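Long-range contact in glucanase (Clostridium thermocellum, PDB 5GXX), which probably hydrolyses internal beta-1,4-glucosidic bonds of cellulose as a family 9 endoglucanase of the cellulosome: residues N356-G368 with Y398-V410. The protein carries 1 engineered substitution. Sequence-based numbering, arbitrary orientation.
Sequences NPPQRPHHRTAHG and YEDNIEDYVKNEV
The carboxylate of Asp400 takes two successive backbone N-H groups, with an oxygen for each: Gln359 N reaches OD2 at 2.7 Å, tilted from the carboxylate plane, and Arg360 N meets the syn lone pair of OD1 at 2.9 Å. Asn408 suits its place by having both a donor and an acceptor: ND2 uses the anti lone pair of Asp400 OD1 and bonds weakly to Arg360 O, while OD1 accepts from Tyr398 OH, fixing the amide's rotation. Further on, His362 N donates almost straight to Asn408 O (2.8 Å).

For His362, chi1 -166° carries the ring to Ile402 and chi2 81° turns ND1 to its carbonyl oxygen, 2.8 Å away in the ring plane. Histidine offers this edge N-H and also a flat face, over which Tyr405 CB makes a CH-pi contact. Ile402 CD1 similarly lies over the His367 ring, and its CG2 touches Arg360 NH2 at 3.4 Å; His367 NE2 donates to Pro377 O, and Pro377 is also the guanidinium's main polar partner. Pro361 CB packs on Val410 CG1.

A water joins His362 O to Glu409 OE1, while OE2 hydrogen-bonds to a Tris molecule, probably from the crystallisation liquor, which may mark a pocket. The turn-rich loop 398-410 thus meets the segment leading into helix 364-367. Their RPHHR (360-364) and DYVKNE (404-409) runs match the two family 9 signature regions, consistent with a place at the active-site cleft.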
loop_
_atom_site.group_PDB
_atom_site.type_symbol
_atom_site.label_atom_id
_atom_site.label_comp_id
_atom_site.label_asym_id
_atom_site.label_seq_id
_atom_site.Cartn_x
_atom_site.Cartn_y
_atom_site.Cartn_z
ATOM N N ASN A 356 -32.892 -30.176 9.708
ATOM C CA ASN A 356 -32.012 -29.091 10.141
ATOM C C ASN A 356 -30.523 -29.472 10.214
ATOM O O ASN A 356 -29.876 -29.252 11.238
ATOM C CB ASN A 356 -32.477 -28.524 11.491
ATOM C CG ASN A 356 -31.791 -27.215 11.850
ATOM O OD1 ASN A 356 -31.281 -26.513 10.984
ATOM N ND2 ASN A 356 -31.794 -26.878 13.140
ATOM N N PRO A 357 -29.956 -30.012 9.125
ATOM C CA PRO A 357 -28.529 -30.365 9.134
ATOM C C PRO A 357 -27.622 -29.139 9.231
ATOM O O PRO A 357 -28.082 -28.029 8.961
ATOM C CB PRO A 357 -28.334 -31.084 7.791
ATOM C CG PRO A 357 -29.418 -30.513 6.925
ATOM C CD PRO A 357 -30.593 -30.359 7.838
ATOM N N PRO A 358 -26.352 -29.306 9.641
ATOM C CA PRO A 358 -25.405 -28.196 9.548
ATOM C C PRO A 358 -25.296 -27.735 8.097
ATOM O O PRO A 358 -25.297 -28.564 7.173
ATOM C CB PRO A 358 -24.076 -28.831 10.022
ATOM C CG PRO A 358 -24.509 -30.039 10.812
ATOM C CD PRO A 358 -25.661 -30.553 10.012
ATOM N N GLN A 359 -25.195 -26.421 7.914
ATOM C CA GLN A 359 -24.965 -25.872 6.583
ATOM C C GLN A 359 -23.655 -25.121 6.436
ATOM O O GLN A 359 -23.338 -24.686 5.328
ATOM C CB GLN A 359 -26.127 -24.969 6.175
ATOM C CG GLN A 359 -27.435 -25.740 6.013
ATOM C CD GLN A 359 -28.600 -24.840 5.614
ATOM O OE1 GLN A 359 -29.492 -24.593 6.425
ATOM N NE2 GLN A 359 -28.575 -24.337 4.383
ATOM N N ARG A 360 -22.910 -24.970 7.528
ATOM C CA ARG A 360 -21.636 -24.243 7.487
ATOM C C ARG A 360 -20.464 -25.075 7.985
ATOM O O ARG A 360 -19.693 -24.627 8.845
ATOM C CB ARG A 360 -21.742 -22.928 8.271
ATOM C CG ARG A 360 -22.699 -21.899 7.679
ATOM C CD ARG A 360 -22.207 -21.260 6.376
ATOM N NE ARG A 360 -21.289 -20.160 6.672
ATOM C CZ ARG A 360 -20.576 -19.485 5.778
ATOM N NH1 ARG A 360 -20.597 -19.815 4.490
ATOM N NH2 ARG A 360 -19.813 -18.484 6.197
ATOM N N PRO A 361 -20.307 -26.291 7.429
ATOM C CA PRO A 361 -19.146 -27.082 7.839
ATOM C C PRO A 361 -17.841 -26.337 7.563
ATOM O O PRO A 361 -17.768 -25.532 6.616
ATOM C CB PRO A 361 -19.253 -28.344 6.980
ATOM C CG PRO A 361 -20.020 -27.896 5.755
ATOM C CD PRO A 361 -21.005 -26.865 6.263
ATOM N N HIS A 362 -16.825 -26.606 8.383
ATOM C CA HIS A 362 -15.511 -25.966 8.254
ATOM C C HIS A 362 -14.760 -26.624 7.102
ATOM O O HIS A 362 -13.857 -27.437 7.294
ATOM C CB HIS A 362 -14.756 -26.082 9.591
ATOM C CG HIS A 362 -13.556 -25.190 9.701
ATOM N ND1 HIS A 362 -13.633 -23.851 10.027
ATOM C CD2 HIS A 362 -12.241 -25.465 9.539
ATOM C CE1 HIS A 362 -12.411 -23.346 10.074
ATOM N NE2 HIS A 362 -11.552 -24.301 9.771
ATOM N N HIS A 363 -15.168 -26.300 5.878
ATOM C CA HIS A 363 -14.685 -27.028 4.702
ATOM C C HIS A 363 -14.522 -26.025 3.566
ATOM O O HIS A 363 -15.491 -25.405 3.101
ATOM C CB HIS A 363 -15.668 -28.150 4.322
ATOM C CG HIS A 363 -15.135 -29.100 3.299
ATOM N ND1 HIS A 363 -15.048 -28.774 1.958
ATOM C CD2 HIS A 363 -14.673 -30.366 3.412
ATOM C CE1 HIS A 363 -14.542 -29.798 1.296
ATOM N NE2 HIS A 363 -14.316 -30.779 2.153
ATOM N N ARG A 364 -13.275 -25.847 3.142
ATOM C CA ARG A 364 -12.919 -24.787 2.197
ATOM C C ARG A 364 -13.576 -24.920 0.826
ATOM O O ARG A 364 -14.158 -23.969 0.298
ATOM C CB ARG A 364 -11.398 -24.795 2.021
ATOM C CG ARG A 364 -10.677 -24.105 3.173
ATOM C CD ARG A 364 -9.227 -24.546 3.213
ATOM N NE ARG A 364 -8.442 -24.007 4.329
ATOM C CZ ARG A 364 -8.415 -24.539 5.547
ATOM N NH1 ARG A 364 -9.138 -25.615 5.839
ATOM N NH2 ARG A 364 -7.683 -23.973 6.506
ATOM N N THR A 365 -13.492 -26.120 0.268
ATOM C CA THR A 365 -13.944 -26.288 -1.102
ATOM C C THR A 365 -15.460 -26.354 -1.172
ATOM O O THR A 365 -16.036 -25.851 -2.143
ATOM C CB THR A 365 -13.243 -27.476 -1.775
ATOM O OG1 THR A 365 -11.829 -27.231 -1.771
ATOM C CG2 THR A 365 -13.669 -27.628 -3.237
ATOM N N ALA A 366 -16.110 -26.858 -0.123
ATOM C CA ALA A 366 -17.577 -26.823 -0.119
ATOM C C ALA A 366 -18.110 -25.403 0.043
ATOM O O ALA A 366 -19.196 -25.068 -0.440
ATOM C CB ALA A 366 -18.143 -27.717 0.975
ATOM N N HIS A 367 -17.347 -24.557 0.730
ATOM C CA HIS A 367 -17.700 -23.163 0.947
ATOM C C HIS A 367 -17.694 -22.376 -0.364
ATOM O O HIS A 367 -18.693 -21.726 -0.692
ATOM C CB HIS A 367 -16.742 -22.566 1.980
ATOM C CG HIS A 367 -16.965 -21.113 2.260
ATOM N ND1 HIS A 367 -15.932 -20.259 2.592
ATOM C CD2 HIS A 367 -18.090 -20.359 2.250
ATOM C CE1 HIS A 367 -16.416 -19.044 2.782
ATOM N NE2 HIS A 367 -17.723 -19.078 2.581
ATOM N N GLY A 368 -16.566 -22.425 -1.067
ATOM C CA GLY A 368 -16.453 -21.754 -2.353
ATOM C C GLY A 368 -16.197 -20.260 -2.264
ATOM O O GLY A 368 -16.870 -19.483 -2.934
ATOM N N TYR A 398 -24.600 -26.308 20.670
ATOM C CA TYR A 398 -24.085 -26.269 19.311
ATOM C C TYR A 398 -24.690 -25.090 18.561
ATOM O O TYR A 398 -25.876 -24.772 18.735
ATOM C CB TYR A 398 -24.396 -27.608 18.609
ATOM C CG TYR A 398 -24.112 -27.622 17.125
ATOM C CD1 TYR A 398 -22.851 -27.938 16.647
ATOM C CD2 TYR A 398 -25.091 -27.237 16.211
ATOM C CE1 TYR A 398 -22.577 -27.931 15.270
ATOM C CE2 TYR A 398 -24.830 -27.198 14.857
ATOM C CZ TYR A 398 -23.575 -27.548 14.391
ATOM O OH TYR A 398 -23.327 -27.528 13.034
ATOM N N GLU A 399 -23.849 -24.473 17.731
ATOM C CA GLU A 399 -24.321 -23.525 16.715
ATOM C C GLU A 399 -23.556 -23.802 15.434
ATOM O O GLU A 399 -22.340 -24.047 15.450
ATOM C CB GLU A 399 -24.092 -22.073 17.148
ATOM C CG GLU A 399 -24.874 -21.601 18.369
ATOM C CD GLU A 399 -26.379 -21.485 18.160
ATOM O OE1 GLU A 399 -26.850 -21.438 17.001
ATOM O OE2 GLU A 399 -27.100 -21.421 19.179
ATOM N N ASP A 400 -24.296 -23.735 14.330
ATOM C CA ASP A 400 -23.786 -23.966 12.989
ATOM C C ASP A 400 -23.063 -22.710 12.508
ATOM O O ASP A 400 -23.704 -21.762 12.044
ATOM C CB ASP A 400 -24.993 -24.283 12.097
ATOM C CG ASP A 400 -24.625 -24.623 10.672
ATOM O OD1 ASP A 400 -23.458 -24.994 10.424
ATOM O OD2 ASP A 400 -25.541 -24.505 9.817
ATOM N N ASN A 401 -21.742 -22.696 12.650
ATOM C CA ASN A 401 -20.948 -21.495 12.431
ATOM C C ASN A 401 -19.649 -21.944 11.759
ATOM O O ASN A 401 -18.955 -22.837 12.264
ATOM C CB ASN A 401 -20.713 -20.853 13.805
ATOM C CG ASN A 401 -19.774 -19.666 13.773
ATOM O OD1 ASN A 401 -19.288 -19.250 12.720
ATOM N ND2 ASN A 401 -19.507 -19.113 14.956
ATOM N N ILE A 402 -19.318 -21.376 10.602
ATOM C CA ILE A 402 -18.104 -21.777 9.904
ATOM C C ILE A 402 -16.836 -21.495 10.731
ATOM O O ILE A 402 -15.796 -22.127 10.551
ATOM C CB ILE A 402 -18.001 -21.106 8.505
ATOM C CG1 ILE A 402 -17.025 -21.878 7.611
ATOM C CG2 ILE A 402 -17.644 -19.608 8.626
ATOM C CD1 ILE A 402 -16.921 -21.313 6.178
ATOM N N GLU A 403 -16.936 -20.545 11.654
ATOM C CA GLU A 403 -15.792 -20.152 12.463
ATOM C C GLU A 403 -15.479 -21.164 13.565
ATOM O O GLU A 403 -14.372 -21.160 14.123
ATOM C CB GLU A 403 -15.982 -18.756 13.062
ATOM C CG GLU A 403 -16.077 -17.633 12.030
ATOM C CD GLU A 403 -14.797 -17.403 11.239
ATOM O OE1 GLU A 403 -13.694 -17.826 11.667
ATOM O OE2 GLU A 403 -14.896 -16.758 10.176
ATOM N N ASP A 404 -16.444 -22.025 13.875
ATOM C CA ASP A 404 -16.247 -23.010 14.935
ATOM C C ASP A 404 -15.530 -24.222 14.350
ATOM O O ASP A 404 -16.165 -25.178 13.900
ATOM C CB ASP A 404 -17.564 -23.408 15.602
ATOM C CG ASP A 404 -17.345 -24.192 16.884
ATOM O OD1 ASP A 404 -16.256 -24.786 17.028
ATOM O OD2 ASP A 404 -18.257 -24.224 17.733
ATOM N N TYR A 405 -14.206 -24.152 14.328
ATOM C CA TYR A 405 -13.357 -25.195 13.749
ATOM C C TYR A 405 -13.300 -26.461 14.612
ATOM O O TYR A 405 -12.667 -27.455 14.226
ATOM C CB TYR A 405 -11.943 -24.658 13.451
ATOM C CG TYR A 405 -11.259 -24.121 14.686
ATOM C CD1 TYR A 405 -10.592 -24.972 15.568
ATOM C CD2 TYR A 405 -11.327 -22.763 14.996
ATOM C CE1 TYR A 405 -9.983 -24.478 16.714
ATOM C CE2 TYR A 405 -10.725 -22.259 16.137
ATOM C CZ TYR A 405 -10.064 -23.123 16.993
ATOM O OH TYR A 405 -9.483 -22.606 18.130
ATOM N N VAL A 406 -13.922 -26.410 15.790
ATOM C CA VAL A 406 -14.085 -27.613 16.619
ATOM C C VAL A 406 -15.424 -28.301 16.286
ATOM O O VAL A 406 -15.450 -29.395 15.717
ATOM C CB VAL A 406 -13.950 -27.269 18.123
ATOM C CG1 VAL A 406 -14.175 -28.519 18.974
ATOM C CG2 VAL A 406 -12.578 -26.661 18.387
ATOM N N LYS A 407 -16.533 -27.624 16.561
ATOM C CA LYS A 407 -17.840 -28.259 16.425
ATOM C C LYS A 407 -18.209 -28.529 14.972
ATOM O O LYS A 407 -18.964 -29.462 14.698
ATOM C CB LYS A 407 -18.936 -27.462 17.133
ATOM C CG LYS A 407 -18.661 -27.313 18.625
ATOM C CD LYS A 407 -19.858 -26.799 19.356
ATOM C CE LYS A 407 -19.503 -26.693 20.833
ATOM N NZ LYS A 407 -20.551 -26.023 21.653
ATOM N N ASN A 408 -17.704 -27.702 14.066
ATOM C CA ASN A 408 -18.055 -27.861 12.653
ATOM C C ASN A 408 -16.930 -28.448 11.796
ATOM O O ASN A 408 -16.971 -28.372 10.552
ATOM C CB ASN A 408 -18.632 -26.586 12.044
ATOM C CG ASN A 408 -20.156 -26.621 11.985
ATOM O OD1 ASN A 408 -20.799 -27.564 12.446
ATOM N ND2 ASN A 408 -20.735 -25.587 11.415
ATOM N N GLU A 409 -15.919 -29.009 12.456
ATOM C CA GLU A 409 -14.892 -29.806 11.784
ATOM C C GLU A 409 -15.527 -30.989 11.053
ATOM O O GLU A 409 -16.544 -31.524 11.503
ATOM C CB GLU A 409 -13.809 -30.284 12.772
ATOM C CG GLU A 409 -12.639 -31.065 12.161
ATOM C CD GLU A 409 -11.837 -30.309 11.124
ATOM O OE1 GLU A 409 -12.398 -29.634 10.231
ATOM O OE2 GLU A 409 -10.594 -30.407 11.163
ATOM N N VAL A 410 -14.940 -31.339 9.917
ATOM C CA VAL A 410 -15.328 -32.520 9.140
ATOM C C VAL A 410 -14.042 -33.230 8.726
ATOM O O VAL A 410 -13.014 -32.577 8.532
ATOM C CB VAL A 410 -16.178 -32.142 7.884
ATOM C CG1 VAL A 410 -17.566 -31.654 8.302
ATOM C CG2 VAL A 410 -15.444 -31.114 7.014
HETATM O O HOH W 1 -28.127 -25.435 10.159
HETATM O O HOH W 2 -21.085 -19.200 9.511
HETATM O O HOH W 3 -11.338 -28.488 8.244
#